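Local coordinates for putative transcriptional regulator TRANSCRIPTION REGULATOR protein (Rhizobium meliloti, PDB 5NLA) that probably binds specific DNA sequences as an AraC-like transcriptional activator and binds c-di-GMP by a PilZ-like mechanism to regulate extracellular polysaccharide production, at residues Tyr109-Ser112 / Gln113-Arg117; Ala371-Gly374 / Asp375-Ser379. All blocks are in the same frame, centred on the assembly; numbering follows the deposited sequence.

Overall arrangement
Contact 1 comes first along the chain and joins the end of strand 107-111, a member of the five-stranded antiparallel sheet, to the short helix 113-118. Contact 2 lies close to the end of the modelled chain, around the single-turn helix 373-376, whose apolar side chains pack on strands 49-52, 88-94 and 97-104 of the seven-stranded antiparallel sheet. Their centres are about 17 Å apart and their nearest atoms about 7 Å, so the two do not touch. Both border the same connection: Arg111 bonds to the carbonyls of Pro69 and Leu70, while Thr372 and Ile373 rest on those residues. A segment near the end of the modelled chain is thus packed on the seven-stranded sheet, and the Pro69-Leu70 loop links it to contact 1.

Contact 1 of 2, residues Tyr109-Ser112 / Gln113-Arg117; sequences YERS and QTMLR
Ser112 turns the chain from strand to helix: the N-to-C axes of the short segments, strand 109-111 and helix 113-117, lie 46° apart, and Ser112 O accepts from Leu116 N at 2.9 Å, closing the first helical turn with the donor slightly tilted from the carbonyl plane. Ser112 is the N-cap. Its OG stands between its own backbone N and carbonyl carbon (chi1 67°), a rotation that directs it to the start of the helix, where it takes a weak but nearly straight bond from Met115 N at 3.4 Å. Met115 answers with sulfur: SD receives a weak bond from Ser112 N, 3.6 Å long and 167° at the hydrogen. The two reciprocal bonds make a capping box in which a thioether occupies the acceptor position. Met115 CG, anti to the carbonyl carbon and beside the backbone N, and an extended chi2 put SD by the strand end, 3.7 Å from Glu110 O; the bend at chi3 turns only CE. With an alanine at this position Ser112 N would probably lose its sulfur acceptor and a gap would open beside Ser112 OG.

Leu116 approaches from the next helical position. Its CD2 meets the Arg111 guanidinium obliquely, 3.6 Å from Arg111 NH2, and the two side chains cross at about a right angle. The extended Arg111 chain carries its buried charge past this methyl to partners elsewhere: NE bonds to Leu155 O, NH1 to the carbonyls of Pro69 and Leu70, and NH2 to Ser119 OG. Gripped by several neutral oxygens, the guanidinium is fixed in rotation, while Leu116 supplies apolar contact and also touches Pro158. The chemistry implies a strand-to-helix junction secured by one good backbone bond and two weak capping bonds, with a buried arginine tying it to surrounding loops.

Contact 2 of 2, residues Ala371-Gly374 / Asp375-Ser379; sequences ATIG and DWLKS
Thr372 and Asp375 hold the start of the short helix 373-376 between them. Asp375 OD2 accepts from Thr372 N at 3.2 Å through its anti lone pair, the one away from the other carboxylate oxygen, and takes a weak bond from Thr372 OG1 at 3.4 Å. That hydroxyl stands between the backbone N and the carbonyl carbon of its own residue (chi1 80°), which brings it to Gly374 N for a weak capping bond. Asp375 CG lies anti to its carbonyl carbon (chi1 -63°), which swings the carboxylate back to the residue before the helix; the Thr372 N-H and hydroxyl would probably favour its charge there. This is an N-terminal capping box with Thr372 as N-cap, on a helix of barely one turn. The turn itself is only lightly bonded: Leu377 N reaches Ile373 O at 3.0 Å with an angle of 135° at the hydrogen, and the Trp376 N bond to the same oxygen is weak.

The buried side faces the seven-stranded sheet. Ile373 CG1 is 4.4 Å from Trp376 CE3 and 4.3 Å from Leu377 CD1, and the three buried side chains continue into the strands: Ile373 and Trp376 on Leu89, Trp376 and Leu377 on Leu98, and Trp376 also on Phe49, Thr51 and Val100. Across the two segments the indole meets chiefly backbone, Thr372 O lying 3.7 Å from Trp376 CD1 and oblique to the ring. By contrast, the outer side is sparse and solvent-exposed: Ala371 approaches Asp375 OD2 no closer than 4.0 Å, from its CA, and Lys378 runs extended beyond CG, with CG 3.8 Å from Gly374 O.

Contact 1 of 2, residues Tyr109-Ser112 / Gln113-Arg117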
ATOM      1  N   TYR A 109     -13.205  -5.626   5.261  1.00 57.40           N
ATOM      2  CA  TYR A 109     -12.584  -4.421   4.702  1.00 59.35           C
ATOM      3  C   TYR A 109     -12.993  -4.184   3.245  1.00 60.59           C
ATOM      4  O   TYR A 109     -13.199  -5.121   2.469  1.00 60.33           O
ATOM      5  CB  TYR A 109     -11.048  -4.496   4.832  1.00 59.50           C
ATOM      6  CG  TYR A 109     -10.428  -5.789   4.327  1.00 60.07           C
ATOM      7  CD1 TYR A 109     -10.099  -5.949   2.989  1.00 58.60           C
ATOM      8  CD2 TYR A 109     -10.194  -6.856   5.192  1.00 61.81           C
ATOM      9  CE1 TYR A 109      -9.530  -7.124   2.528  1.00 60.03           C
ATOM     10  CE2 TYR A 109      -9.620  -8.043   4.743  1.00 62.42           C
ATOM     11  CZ  TYR A 109      -9.287  -8.178   3.404  1.00 61.78           C
ATOM     12  OH  TYR A 109      -8.736  -9.361   2.936  1.00 58.63           O
ATOM     13  N   GLU A 110     -13.113  -2.913   2.889  1.00 64.23           N
ATOM     14  CA  GLU A 110     -13.350  -2.514   1.500  1.00 65.02           C
ATOM     15  C   GLU A 110     -12.530  -1.280   1.166  1.00 61.85           C
ATOM     16  O   GLU A 110     -12.518  -0.314   1.931  1.00 61.54           O
ATOM     17  CB  GLU A 110     -14.832  -2.229   1.261  1.00 66.95           C
ATOM     18  CG  GLU A 110     -15.167  -1.941  -0.194  1.00 71.68           C
ATOM     19  CD  GLU A 110     -16.656  -1.981  -0.498  1.00 77.64           C
ATOM     20  OE1 GLU A 110     -17.475  -1.955   0.453  1.00 84.19           O
ATOM     21  OE2 GLU A 110     -17.009  -2.036  -1.699  1.00 81.13           O
ATOM     22  N   ARG A 111     -11.832  -1.338   0.034  1.00 59.43           N
ATOM     23  CA  ARG A 111     -11.306  -0.146  -0.632  1.00 57.45           C
ATOM     24  C   ARG A 111     -12.074  -0.064  -1.931  1.00 57.75           C
ATOM     25  O   ARG A 111     -11.918  -0.925  -2.791  1.00 56.86           O
ATOM     26  CB  ARG A 111      -9.818  -0.290  -0.883  1.00 58.32           C
ATOM     27  CG  ARG A 111      -9.173   0.936  -1.488  1.00 61.23           C
ATOM     28  CD  ARG A 111      -7.665   0.881  -1.360  1.00 60.72           C
ATOM     29  NE  ARG A 111      -7.035   2.050  -1.959  1.00 60.11           N
ATOM     30  CZ  ARG A 111      -6.979   3.258  -1.411  1.00 60.48           C
ATOM     31  NH1 ARG A 111      -7.541   3.532  -0.241  1.00 58.10           N
ATOM     32  NH2 ARG A 111      -6.356   4.224  -2.068  1.00 67.47           N
ATOM     33  N   SER A 112     -12.937   0.948  -2.055  1.00 59.27           N
ATOM     34  CA  SER A 112     -13.899   1.024  -3.167  1.00 61.09           C
ATOM     35  C   SER A 112     -13.548   2.024  -4.293  1.00 61.65           C
ATOM     36  O   SER A 112     -12.663   2.872  -4.157  1.00 59.83           O
ATOM     37  CB  SER A 112     -15.269   1.373  -2.601  1.00 61.12           C
ATOM     38  OG  SER A 112     -15.245   2.682  -2.081  1.00 60.29           O
ATOM     39  N   GLN A 113     -14.296   1.927  -5.389  1.00 64.04           N
ATOM     40  CA  GLN A 113     -14.197   2.879  -6.503  1.00 66.75           C
ATOM     41  C   GLN A 113     -14.368   4.322  -6.018  1.00 64.74           C
ATOM     42  O   GLN A 113     -13.544   5.176  -6.321  1.00 64.96           O
ATOM     43  CB  GLN A 113     -15.229   2.568  -7.596  1.00 70.49           C
ATOM     44  CG  GLN A 113     -15.123   1.171  -8.217  1.00 74.05           C
ATOM     45  CD  GLN A 113     -14.180   1.074  -9.415  1.00 78.16           C
ATOM     46  OE1 GLN A 113     -13.119   1.724  -9.474  1.00 78.09           O
ATOM     47  NE2 GLN A 113     -14.567   0.236 -10.383  1.00 82.90           N
ATOM     48  N   THR A 114     -15.405   4.561  -5.222  1.00 64.76           N
ATOM     49  CA  THR A 114     -15.700   5.887  -4.668  1.00 66.10           C
ATOM     50  C   THR A 114     -14.523   6.462  -3.891  1.00 63.84           C
ATOM     51  O   THR A 114     -14.181   7.641  -4.027  1.00 67.60           O
ATOM     52  CB  THR A 114     -16.926   5.850  -3.717  1.00 66.84           C
ATOM     53  OG1 THR A 114     -18.022   5.198  -4.362  1.00 68.20           O
ATOM     54  CG2 THR A 114     -17.366   7.266  -3.318  1.00 68.64           C
ATOM     55  N   MET A 115     -13.924   5.622  -3.065  1.00 60.01           N
ATOM     56  CA  MET A 115     -12.763   6.007  -2.304  1.00 59.35           C
ATOM     57  C   MET A 115     -11.613   6.343  -3.253  1.00 60.69           C
ATOM     58  O   MET A 115     -10.922   7.331  -3.050  1.00 61.63           O
ATOM     59  CB  MET A 115     -12.369   4.888  -1.316  1.00 58.96           C
ATOM     60  CG  MET A 115     -13.401   4.640  -0.193  1.00 56.42           C
ATOM     61  SD  MET A 115     -13.051   3.180   0.796  1.00 49.36           S
ATOM     62  CE  MET A 115     -11.516   3.758   1.470  1.00 49.53           C
ATOM     63  N   LEU A 116     -11.455   5.545  -4.307  1.00 62.98           N
ATOM     64  CA  LEU A 116     -10.368   5.701  -5.295  1.00 62.77           C
ATOM     65  C   LEU A 116     -10.408   6.947  -6.215  1.00 66.38           C
ATOM     66  O   LEU A 116      -9.356   7.379  -6.740  1.00 63.88           O
ATOM     67  CB  LEU A 116     -10.283   4.441  -6.163  1.00 61.98           C
ATOM     68  CG  LEU A 116      -9.620   3.265  -5.449  1.00 61.80           C
ATOM     69  CD1 LEU A 116      -9.774   1.982  -6.268  1.00 62.58           C
ATOM     70  CD2 LEU A 116      -8.152   3.557  -5.132  1.00 60.75           C
ATOM     71  N   ARG A 117     -11.607   7.488  -6.417  1.00 67.60           N
ATOM     72  CA  ARG A 117     -11.806   8.715  -7.180  1.00 70.94           C
ATOM     73  C   ARG A 117     -11.054   9.906  -6.588  1.00 70.88           C
ATOM     74  O   ARG A 117     -10.606  10.793  -7.309  1.00 76.51           O
ATOM     75  CB  ARG A 117     -13.307   9.067  -7.247  1.00 74.17           C
ATOM     76  CG  ARG A 117     -14.145   8.088  -8.062  1.00 76.70           C
ATOM     77  CD  ARG A 117     -15.364   8.726  -8.716  1.00 82.65           C
ATOM     78  NE  ARG A 117     -16.604   8.610  -7.931  1.00 87.48           N
ATOM     79  CZ  ARG A 117     -17.050   9.476  -7.007  1.00 87.94           C
ATOM     80  NH1 ARG A 117     -16.362  10.567  -6.665  1.00 90.15           N
ATOM     81  NH2 ARG A 117     -18.213   9.243  -6.409  1.00 85.82           N
TER

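Contact 2 of 2, residues Ala371-Gly374 / Asp375-Ser379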
ATOM      1  N   ALA A 371      -4.602  11.291  14.389  1.00 98.51           N
ATOM      2  CA  ALA A 371      -3.881  10.856  13.192  1.00 93.52           C
ATOM      3  C   ALA A 371      -4.561   9.658  12.536  1.00 88.74           C
ATOM      4  O   ALA A 371      -5.445   9.028  13.127  1.00 90.04           O
ATOM      5  CB  ALA A 371      -2.438  10.518  13.538  1.00 94.76           C
ATOM      6  N   THR A 372      -4.153   9.371  11.299  1.00 82.68           N
ATOM      7  CA  THR A 372      -4.608   8.196  10.548  1.00 76.83           C
ATOM      8  C   THR A 372      -3.447   7.564   9.782  1.00 73.73           C
ATOM      9  O   THR A 372      -2.341   8.101   9.755  1.00 77.24           O
ATOM     10  CB  THR A 372      -5.703   8.533   9.517  1.00 74.53           C
ATOM     11  OG1 THR A 372      -5.102   9.080   8.338  1.00 74.92           O
ATOM     12  CG2 THR A 372      -6.736   9.489  10.083  1.00 75.30           C
ATOM     13  N   ILE A 373      -3.716   6.420   9.164  1.00 68.18           N
ATOM     14  CA  ILE A 373      -2.725   5.729   8.343  1.00 65.89           C
ATOM     15  C   ILE A 373      -2.411   6.500   7.044  1.00 64.24           C
ATOM     16  O   ILE A 373      -1.310   6.373   6.497  1.00 62.20           O
ATOM     17  CB  ILE A 373      -3.141   4.258   8.064  1.00 62.73           C
ATOM     18  CG1 ILE A 373      -1.939   3.445   7.596  1.00 64.61           C
ATOM     19  CG2 ILE A 373      -4.289   4.149   7.068  1.00 59.91           C
ATOM     20  CD1 ILE A 373      -2.215   1.961   7.523  1.00 67.85           C
ATOM     21  N   GLY A 374      -3.368   7.303   6.575  1.00 63.54           N
ATOM     22  CA  GLY A 374      -3.162   8.193   5.433  1.00 65.05           C
ATOM     23  C   GLY A 374      -2.011   9.158   5.643  1.00 66.16           C
ATOM     24  O   GLY A 374      -1.255   9.440   4.719  1.00 64.95           O
ATOM     25  N   ASP A 375      -1.876   9.626   6.879  1.00 68.78           N
ATOM     26  CA  ASP A 375      -0.777  10.480   7.299  1.00 73.66           C
ATOM     27  C   ASP A 375       0.575   9.752   7.337  1.00 74.43           C
ATOM     28  O   ASP A 375       1.620  10.370   7.128  1.00 75.96           O
ATOM     29  CB  ASP A 375      -1.105  11.093   8.667  1.00 77.68           C
ATOM     30  CG  ASP A 375      -2.338  12.002   8.618  1.00 82.54           C
ATOM     31  OD1 ASP A 375      -2.334  12.987   7.832  1.00 87.91           O
ATOM     32  OD2 ASP A 375      -3.310  11.733   9.354  1.00 82.37           O
ATOM     33  N   TRP A 376       0.551   8.453   7.629  1.00 74.45           N
ATOM     34  CA  TRP A 376       1.752   7.610   7.588  1.00 74.77           C
ATOM     35  C   TRP A 376       2.183   7.336   6.156  1.00 73.96           C
ATOM     36  O   TRP A 376       3.369   7.114   5.890  1.00 74.53           O
ATOM     37  CB  TRP A 376       1.509   6.272   8.300  1.00 74.67           C
ATOM     38  CG  TRP A 376       1.354   6.350   9.796  1.00 75.81           C
ATOM     39  CD1 TRP A 376       1.214   7.474  10.559  1.00 77.32           C
ATOM     40  CD2 TRP A 376       1.284   5.242  10.701  1.00 75.18           C
ATOM     41  NE1 TRP A 376       1.083   7.135  11.882  1.00 79.32           N
ATOM     42  CE2 TRP A 376       1.122   5.772  12.000  1.00 77.84           C
ATOM     43  CE3 TRP A 376       1.357   3.849  10.542  1.00 73.12           C
ATOM     44  CZ2 TRP A 376       1.027   4.955  13.144  1.00 77.40           C
ATOM     45  CZ3 TRP A 376       1.269   3.038  11.679  1.00 71.77           C
ATOM     46  CH2 TRP A 376       1.101   3.596  12.960  1.00 74.07           C
ATOM     47  N   LEU A 377       1.215   7.340   5.243  1.00 73.54           N
ATOM     48  CA  LEU A 377       1.471   7.087   3.829  1.00 75.25           C
ATOM     49  C   LEU A 377       1.892   8.331   3.013  1.00 80.06           C
ATOM     50  O   LEU A 377       2.029   8.226   1.801  1.00 82.75           O
ATOM     51  CB  LEU A 377       0.255   6.384   3.206  1.00 72.29           C
ATOM     52  CG  LEU A 377      -0.011   4.972   3.757  1.00 71.43           C
ATOM     53  CD1 LEU A 377      -1.433   4.514   3.491  1.00 69.67           C
ATOM     54  CD2 LEU A 377       0.960   3.957   3.169  1.00 72.78           C
ATOM     55  N   LYS A 378       2.120   9.480   3.663  1.00 86.52           N
ATOM     56  CA  LYS A 378       2.625  10.697   2.995  1.00 92.35           C
ATOM     57  C   LYS A 378       4.157  10.695   2.821  1.00103.00           C
ATOM     58  O   LYS A 378       4.668  11.092   1.763  1.00109.64           O
ATOM     59  CB  LYS A 378       2.202  11.968   3.750  1.00 92.65           C
ATOM     60  CG  LYS A 378       0.773  12.443   3.500  1.00 90.71           C
ATOM     61  CD  LYS A 378       0.565  13.853   4.067  1.00 93.29           C
ATOM     62  CE  LYS A 378      -0.899  14.289   4.047  1.00 92.77           C
ATOM     63  NZ  LYS A 378      -1.100  15.731   4.383  1.00 93.30           N
ATOM     64  N   SER A 379       4.878  10.298   3.871  1.00111.02           N
ATOM     65  CA  SER A 379       6.354  10.134   3.845  1.00117.96           C
ATOM     66  C   SER A 379       7.211  11.407   3.601  1.00124.07           C
ATOM     67  O   SER A 379       8.405  11.288   3.311  1.00128.18           O
ATOM     68  CB  SER A 379       6.758   9.021   2.852  1.00118.28           C
ATOM     69  OG  SER A 379       6.818   9.481   1.506  1.00118.40           O
TER